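PDB 6IDY: lipase aflb from Neosartorya fumigata, which probably hydrolyses the ester bonds of lipids such as triacylglycerols, as lipases of the alpha/beta-hydrolase fold do. Local coordinates for residues K61-F67 with L405-L409; I88-I94 with E412-L416; N117-K121 with Y218-I222; L143-I149 with Y214-I219; D255-P261 with V308-Y314. The contacts are given in a common frame with arbitrary orientation. Residues are numbered along the deposited sequence.

How the contacts relate
Contacts 1 and 2 form one neighbourhood: each joins a helix from the N-terminal part of the chain to the consecutive helices 405-412 and 414-424, and they touch where Leu93 and Ile94 meet Leu409; contact 1 is partly buried, contact 2 fully. Contacts 3 and 4, their centres 8 Å apart, share Tyr218, Ile219 and helix 205-223, with contact 3 at the surface and contact 4 buried. Contact 5 is a buried pair of central strands beside the calcium site; contact 4 reaches edge strand 147-148 of the same sheet. Apolar helix packing marks 1 and 2; 4 sets isoleucines and Arg144 against two tyrosines, 3 adds one tyrosine hydroxyl bond, 5 a backbone ladder with metal and water.

Contact 1 of 5, residues K61-F67 with L405-L409; sequences KSVQEAF and LDDLL
Two helical turns run nearly parallel here, their axes 17° apart and 10.0 Å from each other at closest approach: the first turn of helix 63-73, opened by an N-cap serine, and the first turn of helix 405-412. This near-parallel pair joins helices 338 residues apart in the chain. The register brings the CA atoms of Val63 and Leu405 to 5.3 Å and those of Ala66 and Leu409 to 7.4 Å. Ser62, extended at phi/psi -147/175, turns its p-rotamer OG to accept a weak bond from Glu65 N (3.3 Å), while Lys61 N donates to Glu65 OE1 (2.9 Å). Leu405 (chi1 t, chi2 p) points at the start of the partner helix, its CD1 lying 3.4 Å from Ser62 O and 3.8 Å from Ala66 CB. The small Ala66 lets three leucines close in, with its CB also 4.0 Å from Leu408 CD2 and 3.8 Å from Leu409 CD2. Val63 CG1 meets Leu408 CD1 at 3.9 Å. Outward, Asp406 and Asp407 form salt bridges with Arg55 and Lys183. Phe67 (chi1 m, chi2 -67°) offers one ring face to Leu408, whose CD1 makes a CH-pi contact 4.0 Å from the ring centroid.

Contact 2 of 5, residues I88-I94 with E412-L416; sequences ILTVGLI and EGLLL
Helix 81-90 closes in a Schellman motif and packs its last turn and the following loop against the junction where helix 405-412 gives way to helix 414-424. Gly92 takes positive phi (66/39); Leu93 N binds Ile88 O at 3.1 Å and Gly92 N binds Leu89 O at 2.9 Å, which returns Leu93 and Ile94 to the interface. CA atoms pair as Ile88 with Glu412 (7.6 Å) and Ile94 with Gly413 (6.3 Å). Ile88 (m, m) sets CG1 4.1 Å from Leu415 CD1 and CD1 3.6 Å from Glu412 OE1. Ile94, also m, m, reaches over bare Gly413, its CD1 3.6 Å from Gly413 N. Leu416 (m, t) fits between, with CD2 4.1 Å from Leu89 CG and CD1 4.3 Å from Ile94 CG1. Leu93 (t, p) brings CD2 to 3.8 Å from Glu412 CB. Glu412, folded m, m, gives OE2 to hydrogen bonds with Tyr366 and Thr360, while OE1 lies near Glu362 OE2. OE2 thus finds its partners elsewhere, and the contact rests on aliphatic packing.

Contact 3 of 5, residues N117-K121 with Y218-I222; sequences NPSPK and YISAI
This is a surface contact in which a proline-rich loop, lying between helices 96-103 and 140-145, drapes over the end of helix 205-223 and is pinned by one tyrosine hydroxyl. Pro118, Ser119 and Pro120 have phi/psi of -70/159, -62/136 and -71/147, an extended polyproline-II-like path, and segment 218-222 is regular helix, with Ile222 N bonded to Tyr218 O at 3.1 Å. The closest CA pair, Pro120 with Ile222, is 5.7 Å apart. Tyr218 (chi1 t, chi2 85°) reaches out from the helix so that its OH donates to Pro118 O at 2.7 Å; the carbonyl lies near the ring plane, as suits an in-plane phenol hydrogen. The same OH is 3.4 Å from Asn117 CB. Pro120 then covers the ring edge, its CD 3.8 Å from Tyr218 CE1, and extends the apolar patch along the helix: its CB is 4.3 Å from Ala221 CB and also 4.3 Å from Ile222 CG2. Lys121 adds little beyond its backbone, with O 4.2 Å from Ala221 CB, and its poorly ordered side chain heads away from the helix. Deeper in, Asn117 ND2 binds the carbonyls of Arg144 and Ile147, so the loop is fastened both to helix 205-223 and to the end of helix 140-145 and the start of strand 147-148, while Arg144 packs against Pro120 and Tyr218.

Contact 4 of 5, residues L143-I149 with Y214-I219; sequences LRAAIHI and YAINYI
Leu143 sits in the last turn of helix 140-145, its CA 6.5 Å from that of Tyr214, and lays CB 3.7 Å from Tyr214 CD2. Next, Arg144 (chi1 t, chi2 t) stretches past both tyrosines: its CG makes a CH-pi contact over the Tyr218 face, 4.1 Å from the centroid and 21° off the normal, while its NE passes 3.6 Å from Tyr214 OH, a hydroxyl bonded to Glu140. The chain then turns into a short strand, with Ile147 at phi/psi -84/120. Ile147 (m, t) is the central wedge: CD1 lies 3.6 Å from Tyr218 CD2 and 3.8 Å from Ala215 CA, and CG2 lies 3.9 Å from Ile219 CD1. Two residues on, Ile149 (m, t) points to the same side, its CD1 3.7 Å from Tyr218 CE2 and 3.9 Å from Ile219 CD1. Both tyrosines, one turn apart on helix 205-223, have chi1 t. A helix packed against the antiparallel edge strand of a mixed sheet is consistent with the alpha/beta-hydrolase fold.

Contact 5 of 5, residues D255-P261 with V308-Y314; sequences DFIAISP and VPTTTIY. With CA (calcium ion), chain D.
Asp255 grips the calcium ion with both carboxylate oxygens, OD1 and OD2 each 2.5 Å from CA; waters 2 and 3, each 2.4 Å from CA, and the carbonyls of Ala377, His380 and Gly382 complete the site. Water 1 donates to Asp255 OD1 (2.7 Å) and Pro309 O (2.9 Å) and accepts from Thr311 OG1 (2.8 Å), linking the metal ligand to the neighbouring strand; Thr311 OG1 is also hydrogen-bonded to Gly384 N. From there a parallel ladder runs, the strand axes 4.7 Å and 9° apart: Phe256 N to Pro309 O 2.9 Å, Thr311 N to Phe256 O 2.9 Å, Ala258 N to Thr311 O 2.8 Å, Ile313 N to Ala258 O 2.9 Å and Ser260 N to Ile313 O 2.8 Å. Ile313 CD1 packs 4.0 Å from Ile257 CG2 and 3.7 Å from Ile259 CD1. In this central sheet, its strand order consistent with an alpha/beta-hydrolase fold, the Ile257-Ile313 face lies against helix 368-379, Phe256 faces helix 235-245, and strands 227-232 and 341-345 flank the pair.

Contact 1 of 5, residues K61-F67 with L405-L409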
# COMPACT_ATOMS: atom_id res chain seq x y z
N LYS A 61 -26.33 -3.97 -1.28
CA LYS A 61 -26.91 -5.26 -1.67
C LYS A 61 -26.13 -5.85 -2.84
O LYS A 61 -26.19 -7.06 -3.07
CB LYS A 61 -28.39 -5.08 -2.07
CG LYS A 61 -29.32 -4.83 -0.90
CD LYS A 61 -30.74 -4.57 -1.35
CE LYS A 61 -31.66 -4.22 -0.21
NZ LYS A 61 -31.34 -2.90 0.39
N SER A 62 -25.42 -4.99 -3.57
CA SER A 62 -24.64 -5.36 -4.74
C SER A 62 -23.39 -4.49 -4.86
O SER A 62 -23.22 -3.52 -4.11
CB SER A 62 -25.49 -5.21 -5.99
OG SER A 62 -25.74 -3.83 -6.21
N VAL A 63 -22.53 -4.81 -5.84
CA VAL A 63 -21.29 -4.11 -6.16
C VAL A 63 -21.62 -2.69 -6.67
O VAL A 63 -20.95 -1.74 -6.28
CB VAL A 63 -20.44 -4.94 -7.16
CG1 VAL A 63 -19.22 -4.16 -7.64
CG2 VAL A 63 -20.02 -6.27 -6.54
N GLN A 64 -22.67 -2.56 -7.51
CA GLN A 64 -23.12 -1.27 -8.04
C GLN A 64 -23.59 -0.34 -6.92
O GLN A 64 -23.28 0.85 -6.97
CB GLN A 64 -24.22 -1.46 -9.11
CG GLN A 64 -24.66 -0.17 -9.83
CD GLN A 64 -23.54 0.56 -10.53
OE1 GLN A 64 -23.03 1.58 -10.04
NE2 GLN A 64 -23.12 0.07 -11.69
N GLU A 65 -24.27 -0.88 -5.89
CA GLU A 65 -24.72 -0.10 -4.73
C GLU A 65 -23.52 0.46 -3.95
O GLU A 65 -23.58 1.59 -3.49
CB GLU A 65 -25.63 -0.91 -3.81
CG GLU A 65 -27.05 -1.03 -4.34
CD GLU A 65 -28.12 -1.19 -3.28
OE1 GLU A 65 -27.81 -1.69 -2.17
OE2 GLU A 65 -29.28 -0.83 -3.57
N ALA A 66 -22.44 -0.34 -3.83
CA ALA A 66 -21.21 0.06 -3.15
C ALA A 66 -20.56 1.23 -3.88
O ALA A 66 -20.17 2.20 -3.23
CB ALA A 66 -20.25 -1.11 -3.07
N PHE A 67 -20.49 1.15 -5.24
CA PHE A 67 -19.93 2.21 -6.07
C PHE A 67 -20.79 3.46 -6.05
O PHE A 67 -20.24 4.56 -6.07
CB PHE A 67 -19.68 1.74 -7.51
CG PHE A 67 -18.39 0.98 -7.69
CD1 PHE A 67 -17.16 1.63 -7.55
CD2 PHE A 67 -18.39 -0.36 -8.03
CE1 PHE A 67 -15.96 0.93 -7.72
CE2 PHE A 67 -17.19 -1.06 -8.22
CZ PHE A 67 -15.99 -0.41 -8.05
N LEU A 405 -18.02 -8.25 -3.59
CA LEU A 405 -18.53 -7.12 -2.80
C LEU A 405 -17.76 -6.91 -1.48
O LEU A 405 -17.32 -5.79 -1.23
CB LEU A 405 -20.04 -7.28 -2.56
CG LEU A 405 -20.73 -6.24 -1.66
CD1 LEU A 405 -20.67 -4.83 -2.27
CD2 LEU A 405 -22.18 -6.63 -1.38
N ASP A 406 -17.60 -7.96 -0.65
CA ASP A 406 -16.91 -7.91 0.65
C ASP A 406 -15.46 -7.45 0.53
O ASP A 406 -14.95 -6.79 1.44
CB ASP A 406 -17.00 -9.25 1.39
CG ASP A 406 -18.40 -9.61 1.89
OD1 ASP A 406 -19.33 -8.80 1.70
OD2 ASP A 406 -18.55 -10.70 2.48
N ASP A 407 -14.82 -7.78 -0.60
CA ASP A 407 -13.45 -7.38 -0.92
C ASP A 407 -13.39 -5.87 -1.18
O ASP A 407 -12.51 -5.20 -0.65
CB ASP A 407 -12.92 -8.18 -2.11
CG ASP A 407 -12.83 -9.67 -1.83
OD1 ASP A 407 -12.18 -10.05 -0.84
OD2 ASP A 407 -13.40 -10.45 -2.62
N LEU A 408 -14.37 -5.32 -1.95
CA LEU A 408 -14.51 -3.89 -2.23
C LEU A 408 -14.74 -3.15 -0.90
O LEU A 408 -14.02 -2.19 -0.61
CB LEU A 408 -15.72 -3.66 -3.18
CG LEU A 408 -15.87 -2.30 -3.91
CD1 LEU A 408 -16.93 -2.39 -4.96
CD2 LEU A 408 -16.26 -1.17 -2.97
N LEU A 409 -15.73 -3.60 -0.10
CA LEU A 409 -16.09 -2.99 1.18
C LEU A 409 -14.97 -3.03 2.21
O LEU A 409 -14.69 -2.02 2.84
CB LEU A 409 -17.39 -3.57 1.76
CG LEU A 409 -18.62 -3.64 0.83
CD1 LEU A 409 -19.79 -4.33 1.51
CD2 LEU A 409 -19.02 -2.26 0.32

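Contact 2 of 5, residues I88-I94 with E412-L416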
# COMPACT_ATOMS: atom_id res chain seq x y z
N ILE A 88 -17.28 7.35 4.62
CA ILE A 88 -17.29 5.89 4.48
C ILE A 88 -18.35 5.28 5.43
O ILE A 88 -19.13 4.42 5.02
CB ILE A 88 -15.84 5.36 4.72
CG1 ILE A 88 -14.96 5.45 3.43
CG2 ILE A 88 -15.76 3.97 5.36
CD1 ILE A 88 -15.30 4.54 2.28
N LEU A 89 -18.41 5.78 6.67
CA LEU A 89 -19.40 5.31 7.63
C LEU A 89 -20.74 6.03 7.50
O LEU A 89 -21.78 5.39 7.68
CB LEU A 89 -18.88 5.36 9.08
CG LEU A 89 -17.88 4.27 9.49
CD1 LEU A 89 -17.56 4.39 10.95
CD2 LEU A 89 -18.42 2.86 9.22
N THR A 90 -20.73 7.34 7.16
CA THR A 90 -21.95 8.16 6.99
C THR A 90 -22.88 7.56 5.92
O THR A 90 -24.09 7.51 6.13
CB THR A 90 -21.57 9.63 6.71
OG1 THR A 90 -20.66 10.08 7.71
CG2 THR A 90 -22.79 10.57 6.67
N VAL A 91 -22.30 7.09 4.81
CA VAL A 91 -23.04 6.46 3.70
C VAL A 91 -23.37 4.98 3.99
O VAL A 91 -24.06 4.35 3.19
CB VAL A 91 -22.36 6.65 2.32
CG1 VAL A 91 -22.15 8.13 1.99
CG2 VAL A 91 -21.05 5.87 2.21
N GLY A 92 -22.85 4.46 5.10
CA GLY A 92 -23.06 3.08 5.53
C GLY A 92 -22.45 2.04 4.60
O GLY A 92 -23.04 0.99 4.37
N LEU A 93 -21.25 2.33 4.08
CA LEU A 93 -20.55 1.43 3.16
C LEU A 93 -20.02 0.16 3.85
O LEU A 93 -19.98 -0.90 3.22
CB LEU A 93 -19.41 2.19 2.44
CG LEU A 93 -18.74 1.50 1.24
CD1 LEU A 93 -19.67 1.40 0.06
CD2 LEU A 93 -17.52 2.26 0.80
N ILE A 94 -19.62 0.27 5.13
CA ILE A 94 -19.03 -0.87 5.83
C ILE A 94 -20.07 -1.61 6.68
O ILE A 94 -20.59 -1.05 7.64
CB ILE A 94 -17.75 -0.51 6.64
CG1 ILE A 94 -16.87 0.57 5.95
CG2 ILE A 94 -16.93 -1.78 6.97
CD1 ILE A 94 -16.35 0.30 4.44
N GLU A 412 -12.09 -0.64 1.39
CA GLU A 412 -12.51 0.71 1.75
C GLU A 412 -12.44 0.94 3.27
O GLU A 412 -12.01 2.00 3.71
CB GLU A 412 -13.92 1.01 1.21
CG GLU A 412 -13.94 1.34 -0.28
CD GLU A 412 -12.98 2.44 -0.72
OE1 GLU A 412 -12.77 3.39 0.07
OE2 GLU A 412 -12.44 2.36 -1.84
N GLY A 413 -12.80 -0.10 4.03
CA GLY A 413 -12.76 -0.10 5.49
C GLY A 413 -11.38 0.09 6.10
O GLY A 413 -11.28 0.42 7.28
N LEU A 414 -10.31 -0.10 5.30
CA LEU A 414 -8.90 0.07 5.71
C LEU A 414 -8.59 1.49 6.18
O LEU A 414 -7.68 1.67 7.00
CB LEU A 414 -7.94 -0.28 4.56
CG LEU A 414 -7.95 -1.71 4.04
CD1 LEU A 414 -7.05 -1.83 2.81
CD2 LEU A 414 -7.56 -2.71 5.13
N LEU A 415 -9.32 2.48 5.66
CA LEU A 415 -9.17 3.89 6.02
C LEU A 415 -9.44 4.12 7.49
O LEU A 415 -8.84 5.01 8.09
CB LEU A 415 -10.10 4.77 5.17
CG LEU A 415 -9.78 4.86 3.68
CD1 LEU A 415 -10.87 5.57 2.95
CD2 LEU A 415 -8.44 5.54 3.43
N LEU A 416 -10.31 3.28 8.08
CA LEU A 416 -10.66 3.34 9.50
C LEU A 416 -9.47 2.90 10.36
O LEU A 416 -9.20 3.51 11.40
CB LEU A 416 -11.90 2.49 9.80
CG LEU A 416 -13.15 2.78 8.95
CD1 LEU A 416 -14.21 1.72 9.17
CD2 LEU A 416 -13.74 4.17 9.26

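Contact 3 of 5, residues N117-K121 with Y218-I222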
# COMPACT_ATOMS: atom_id res chain seq x y z
N ASN A 117 10.13 -17.35 11.57
CA ASN A 117 10.67 -17.80 10.29
C ASN A 117 12.07 -18.39 10.46
O ASN A 117 12.85 -17.87 11.25
CB ASN A 117 10.67 -16.63 9.29
CG ASN A 117 9.31 -16.02 9.07
OD1 ASN A 117 8.33 -16.73 8.81
ND2 ASN A 117 9.22 -14.70 9.17
N PRO A 118 12.40 -19.48 9.73
CA PRO A 118 13.73 -20.09 9.90
C PRO A 118 14.87 -19.24 9.35
O PRO A 118 14.65 -18.38 8.51
CB PRO A 118 13.61 -21.42 9.14
CG PRO A 118 12.58 -21.16 8.10
CD PRO A 118 11.59 -20.23 8.74
N SER A 119 16.10 -19.50 9.85
CA SER A 119 17.31 -18.81 9.39
C SER A 119 17.53 -19.12 7.89
O SER A 119 17.34 -20.27 7.49
CB SER A 119 18.52 -19.28 10.20
OG SER A 119 18.74 -20.66 10.00
N PRO A 120 17.88 -18.13 7.04
CA PRO A 120 18.06 -18.43 5.61
C PRO A 120 19.33 -19.24 5.35
O PRO A 120 20.32 -19.10 6.07
CB PRO A 120 18.12 -17.05 4.96
CG PRO A 120 18.62 -16.15 6.02
CD PRO A 120 18.12 -16.70 7.33
N LYS A 121 19.28 -20.11 4.33
CA LYS A 121 20.43 -20.93 3.95
C LYS A 121 21.08 -20.37 2.69
O LYS A 121 20.44 -19.67 1.90
CB LYS A 121 20.04 -22.41 3.79
CG LYS A 121 20.01 -23.16 5.11
CD LYS A 121 19.95 -24.66 4.92
CE LYS A 121 20.08 -25.41 6.22
NZ LYS A 121 20.12 -26.88 6.02
N TYR A 218 15.70 -12.23 1.69
CA TYR A 218 15.32 -13.39 2.50
C TYR A 218 14.41 -14.34 1.73
O TYR A 218 14.64 -15.55 1.75
CB TYR A 218 14.71 -12.97 3.85
CG TYR A 218 14.21 -14.14 4.67
CD1 TYR A 218 15.06 -14.86 5.50
CD2 TYR A 218 12.88 -14.55 4.58
CE1 TYR A 218 14.61 -15.96 6.22
CE2 TYR A 218 12.42 -15.65 5.29
CZ TYR A 218 13.28 -16.35 6.12
OH TYR A 218 12.80 -17.42 6.82
N ILE A 219 13.35 -13.81 1.10
CA ILE A 219 12.40 -14.64 0.36
C ILE A 219 13.09 -15.26 -0.86
O ILE A 219 12.87 -16.44 -1.13
CB ILE A 219 11.07 -13.89 0.05
CG1 ILE A 219 10.30 -13.53 1.36
CG2 ILE A 219 10.17 -14.65 -0.94
CD1 ILE A 219 9.72 -14.70 2.23
N SER A 220 13.98 -14.51 -1.52
CA SER A 220 14.74 -15.05 -2.65
C SER A 220 15.65 -16.20 -2.21
O SER A 220 15.72 -17.21 -2.91
CB SER A 220 15.56 -13.95 -3.33
OG SER A 220 16.25 -14.46 -4.46
N ALA A 221 16.31 -16.07 -1.04
CA ALA A 221 17.22 -17.08 -0.48
C ALA A 221 16.54 -18.40 -0.13
O ALA A 221 16.99 -19.44 -0.59
CB ALA A 221 17.96 -16.53 0.73
N ILE A 222 15.44 -18.35 0.66
CA ILE A 222 14.68 -19.53 1.11
C ILE A 222 13.97 -20.25 -0.04
O ILE A 222 13.69 -21.45 0.06
CB ILE A 222 13.68 -19.22 2.27
CG1 ILE A 222 12.60 -18.18 1.84
CG2 ILE A 222 14.42 -18.82 3.55
CD1 ILE A 222 11.38 -18.08 2.74

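Contact 4 of 5, residues L143-I149 with Y214-I219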
# COMPACT_ATOMS: atom_id res chain seq x y z
N LEU A 143 13.78 -7.70 11.42
CA LEU A 143 13.52 -7.64 9.97
C LEU A 143 12.81 -8.92 9.50
O LEU A 143 11.79 -8.83 8.82
CB LEU A 143 14.83 -7.45 9.18
CG LEU A 143 15.55 -6.11 9.29
CD1 LEU A 143 16.97 -6.22 8.80
CD2 LEU A 143 14.83 -5.02 8.51
N ARG A 144 13.34 -10.10 9.88
CA ARG A 144 12.79 -11.40 9.51
C ARG A 144 11.41 -11.65 10.14
O ARG A 144 10.54 -12.23 9.48
CB ARG A 144 13.77 -12.53 9.89
CG ARG A 144 13.49 -13.87 9.21
CD ARG A 144 14.18 -15.02 9.94
NE ARG A 144 15.63 -14.90 9.92
CZ ARG A 144 16.45 -15.54 10.74
NH1 ARG A 144 15.97 -16.36 11.67
NH2 ARG A 144 17.76 -15.37 10.65
N ALA A 145 11.20 -11.20 11.40
CA ALA A 145 9.92 -11.39 12.10
C ALA A 145 8.76 -10.58 11.50
O ALA A 145 7.60 -10.91 11.75
CB ALA A 145 10.07 -11.09 13.59
N ALA A 146 9.07 -9.56 10.68
CA ALA A 146 8.06 -8.72 10.00
C ALA A 146 7.41 -9.48 8.83
O ALA A 146 6.32 -9.10 8.39
CB ALA A 146 8.71 -7.44 9.50
N ILE A 147 8.07 -10.55 8.35
CA ILE A 147 7.59 -11.33 7.21
C ILE A 147 6.58 -12.38 7.63
O ILE A 147 6.90 -13.28 8.40
CB ILE A 147 8.75 -11.95 6.38
CG1 ILE A 147 9.88 -10.92 6.11
CG2 ILE A 147 8.22 -12.57 5.08
CD1 ILE A 147 11.25 -11.51 5.74
N HIS A 148 5.36 -12.30 7.09
CA HIS A 148 4.35 -13.30 7.34
C HIS A 148 4.38 -14.28 6.18
O HIS A 148 3.99 -13.93 5.06
CB HIS A 148 2.95 -12.70 7.53
CG HIS A 148 1.93 -13.74 7.91
ND1 HIS A 148 1.70 -14.07 9.23
CD2 HIS A 148 1.17 -14.53 7.12
CE1 HIS A 148 0.77 -15.01 9.20
NE2 HIS A 148 0.43 -15.33 7.96
N ILE A 149 4.90 -15.49 6.44
CA ILE A 149 4.99 -16.56 5.45
C ILE A 149 3.83 -17.53 5.72
O ILE A 149 3.85 -18.24 6.73
CB ILE A 149 6.37 -17.27 5.46
CG1 ILE A 149 7.52 -16.27 5.15
CG2 ILE A 149 6.39 -18.45 4.46
CD1 ILE A 149 8.94 -16.79 5.39
N TYR A 214 15.36 -6.46 3.19
CA TYR A 214 15.60 -7.75 3.82
C TYR A 214 14.62 -8.81 3.32
O TYR A 214 15.06 -9.91 3.02
CB TYR A 214 15.63 -7.68 5.35
CG TYR A 214 16.06 -8.99 5.98
CD1 TYR A 214 17.40 -9.33 6.10
CD2 TYR A 214 15.11 -9.91 6.42
CE1 TYR A 214 17.80 -10.54 6.66
CE2 TYR A 214 15.49 -11.14 6.96
CZ TYR A 214 16.84 -11.45 7.09
OH TYR A 214 17.21 -12.65 7.63
N ALA A 215 13.31 -8.47 3.22
CA ALA A 215 12.28 -9.40 2.74
C ALA A 215 12.61 -9.91 1.35
O ALA A 215 12.50 -11.11 1.10
CB ALA A 215 10.90 -8.75 2.76
N ILE A 216 13.08 -9.02 0.46
CA ILE A 216 13.47 -9.41 -0.90
C ILE A 216 14.58 -10.47 -0.86
O ILE A 216 14.38 -11.56 -1.39
CB ILE A 216 13.85 -8.19 -1.78
CG1 ILE A 216 12.59 -7.33 -2.12
CG2 ILE A 216 14.52 -8.66 -3.06
CD1 ILE A 216 12.92 -5.90 -2.69
N ASN A 217 15.71 -10.15 -0.21
CA ASN A 217 16.86 -11.05 -0.12
C ASN A 217 16.57 -12.32 0.68
O ASN A 217 17.07 -13.38 0.32
CB ASN A 217 18.08 -10.32 0.41
CG ASN A 217 18.68 -9.38 -0.62
OD1 ASN A 217 18.49 -9.54 -1.83
ND2 ASN A 217 19.44 -8.40 -0.16
N TYR A 218 15.70 -12.23 1.69
CA TYR A 218 15.32 -13.39 2.50
C TYR A 218 14.41 -14.34 1.73
O TYR A 218 14.64 -15.55 1.75
CB TYR A 218 14.71 -12.97 3.85
CG TYR A 218 14.21 -14.14 4.67
CD1 TYR A 218 15.06 -14.86 5.50
CD2 TYR A 218 12.88 -14.55 4.58
CE1 TYR A 218 14.61 -15.96 6.22
CE2 TYR A 218 12.42 -15.65 5.29
CZ TYR A 218 13.28 -16.35 6.12
OH TYR A 218 12.80 -17.42 6.82
N ILE A 219 13.35 -13.81 1.10
CA ILE A 219 12.40 -14.64 0.36
C ILE A 219 13.09 -15.26 -0.86
O ILE A 219 12.87 -16.44 -1.13
CB ILE A 219 11.07 -13.89 0.05
CG1 ILE A 219 10.30 -13.53 1.36
CG2 ILE A 219 10.17 -14.65 -0.94
CD1 ILE A 219 9.72 -14.70 2.23

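Contact 5 of 5, residues D255-P261 with V308-Y314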
# COMPACT_ATOMS: atom_id res chain seq x y z
N ASP A 255 9.76 -8.38 -11.15
CA ASP A 255 8.65 -7.46 -11.34
C ASP A 255 8.35 -6.69 -10.08
O ASP A 255 8.31 -7.26 -8.99
CB ASP A 255 7.37 -8.22 -11.77
CG ASP A 255 7.36 -8.68 -13.22
OD1 ASP A 255 7.20 -7.82 -14.11
OD2 ASP A 255 7.50 -9.90 -13.45
N PHE A 256 8.12 -5.39 -10.25
CA PHE A 256 7.71 -4.50 -9.18
C PHE A 256 6.37 -3.92 -9.64
O PHE A 256 6.33 -3.13 -10.57
CB PHE A 256 8.80 -3.42 -8.90
CG PHE A 256 8.49 -2.26 -7.97
CD1 PHE A 256 7.42 -2.31 -7.08
CD2 PHE A 256 9.29 -1.12 -7.97
CE1 PHE A 256 7.14 -1.23 -6.24
CE2 PHE A 256 9.01 -0.04 -7.12
CZ PHE A 256 7.94 -0.10 -6.27
N ILE A 257 5.26 -4.41 -9.05
CA ILE A 257 3.91 -3.94 -9.37
C ILE A 257 3.53 -2.93 -8.29
O ILE A 257 3.43 -3.28 -7.12
CB ILE A 257 2.89 -5.12 -9.52
CG1 ILE A 257 3.36 -6.10 -10.62
CG2 ILE A 257 1.47 -4.59 -9.82
CD1 ILE A 257 3.01 -7.59 -10.36
N ALA A 258 3.39 -1.67 -8.68
CA ALA A 258 3.11 -0.60 -7.74
C ALA A 258 1.71 -0.02 -7.88
O ALA A 258 1.40 0.65 -8.86
CB ALA A 258 4.18 0.48 -7.87
N ILE A 259 0.86 -0.30 -6.87
CA ILE A 259 -0.53 0.17 -6.80
C ILE A 259 -0.54 1.51 -6.09
O ILE A 259 -0.03 1.61 -4.96
CB ILE A 259 -1.44 -0.88 -6.11
CG1 ILE A 259 -1.21 -2.34 -6.65
CG2 ILE A 259 -2.91 -0.47 -6.15
CD1 ILE A 259 -1.48 -2.60 -8.20
N SER A 260 -1.10 2.55 -6.75
CA SER A 260 -1.22 3.94 -6.26
C SER A 260 0.11 4.42 -5.66
O SER A 260 0.12 4.88 -4.51
CB SER A 260 -2.35 4.06 -5.24
OG SER A 260 -3.59 3.69 -5.81
N PRO A 261 1.27 4.28 -6.36
CA PRO A 261 2.53 4.69 -5.75
C PRO A 261 2.75 6.19 -5.78
O PRO A 261 2.43 6.85 -6.76
CB PRO A 261 3.57 3.95 -6.58
CG PRO A 261 2.95 3.88 -7.95
CD PRO A 261 1.48 3.77 -7.74
N VAL A 308 14.09 -2.19 -11.78
CA VAL A 308 13.68 -3.53 -12.25
C VAL A 308 12.39 -3.31 -13.08
O VAL A 308 11.81 -2.23 -12.96
CB VAL A 308 13.43 -4.50 -11.03
CG1 VAL A 308 14.66 -4.65 -10.15
CG2 VAL A 308 12.22 -4.07 -10.19
N PRO A 309 11.89 -4.29 -13.89
CA PRO A 309 10.63 -4.06 -14.62
C PRO A 309 9.52 -3.59 -13.67
O PRO A 309 9.16 -4.32 -12.75
CB PRO A 309 10.32 -5.42 -15.24
CG PRO A 309 11.69 -6.05 -15.43
CD PRO A 309 12.44 -5.64 -14.19
N THR A 310 9.05 -2.34 -13.85
CA THR A 310 8.03 -1.76 -12.96
C THR A 310 6.72 -1.47 -13.70
O THR A 310 6.72 -0.86 -14.77
CB THR A 310 8.59 -0.54 -12.20
OG1 THR A 310 9.81 -0.92 -11.56
CG2 THR A 310 7.61 0.00 -11.16
N THR A 311 5.61 -1.89 -13.08
CA THR A 311 4.24 -1.69 -13.56
C THR A 311 3.53 -0.78 -12.54
O THR A 311 3.19 -1.25 -11.45
CB THR A 311 3.54 -3.06 -13.71
OG1 THR A 311 4.36 -3.92 -14.50
CG2 THR A 311 2.14 -2.95 -14.32
N THR A 312 3.35 0.51 -12.87
CA THR A 312 2.68 1.46 -11.96
C THR A 312 1.22 1.55 -12.36
O THR A 312 0.93 1.55 -13.56
CB THR A 312 3.39 2.83 -11.89
OG1 THR A 312 3.10 3.60 -13.06
CG2 THR A 312 4.91 2.72 -11.67
N ILE A 313 0.30 1.54 -11.38
CA ILE A 313 -1.14 1.58 -11.64
C ILE A 313 -1.76 2.60 -10.70
O ILE A 313 -1.61 2.49 -9.49
CB ILE A 313 -1.83 0.18 -11.57
CG1 ILE A 313 -0.98 -0.92 -12.30
CG2 ILE A 313 -3.24 0.26 -12.16
CD1 ILE A 313 -1.18 -2.33 -11.85
N TYR A 314 -2.43 3.61 -11.27
CA TYR A 314 -2.95 4.73 -10.48
C TYR A 314 -4.20 5.35 -11.07
O TYR A 314 -4.47 5.19 -12.26
CB TYR A 314 -1.84 5.79 -10.29
CG TYR A 314 -1.26 6.29 -11.60
CD1 TYR A 314 -0.33 5.53 -12.31
CD2 TYR A 314 -1.60 7.55 -12.09
CE1 TYR A 314 0.23 6.01 -13.50
CE2 TYR A 314 -1.04 8.03 -13.28
CZ TYR A 314 -0.13 7.26 -13.98
OH TYR A 314 0.39 7.73 -15.15
CA CA D . 7.41 -9.51 -15.88
O HOH W 1 6.51 -5.31 -13.44
O HOH W 2 7.94 -11.78 -15.56
O HOH W 3 9.79 -9.26 -15.65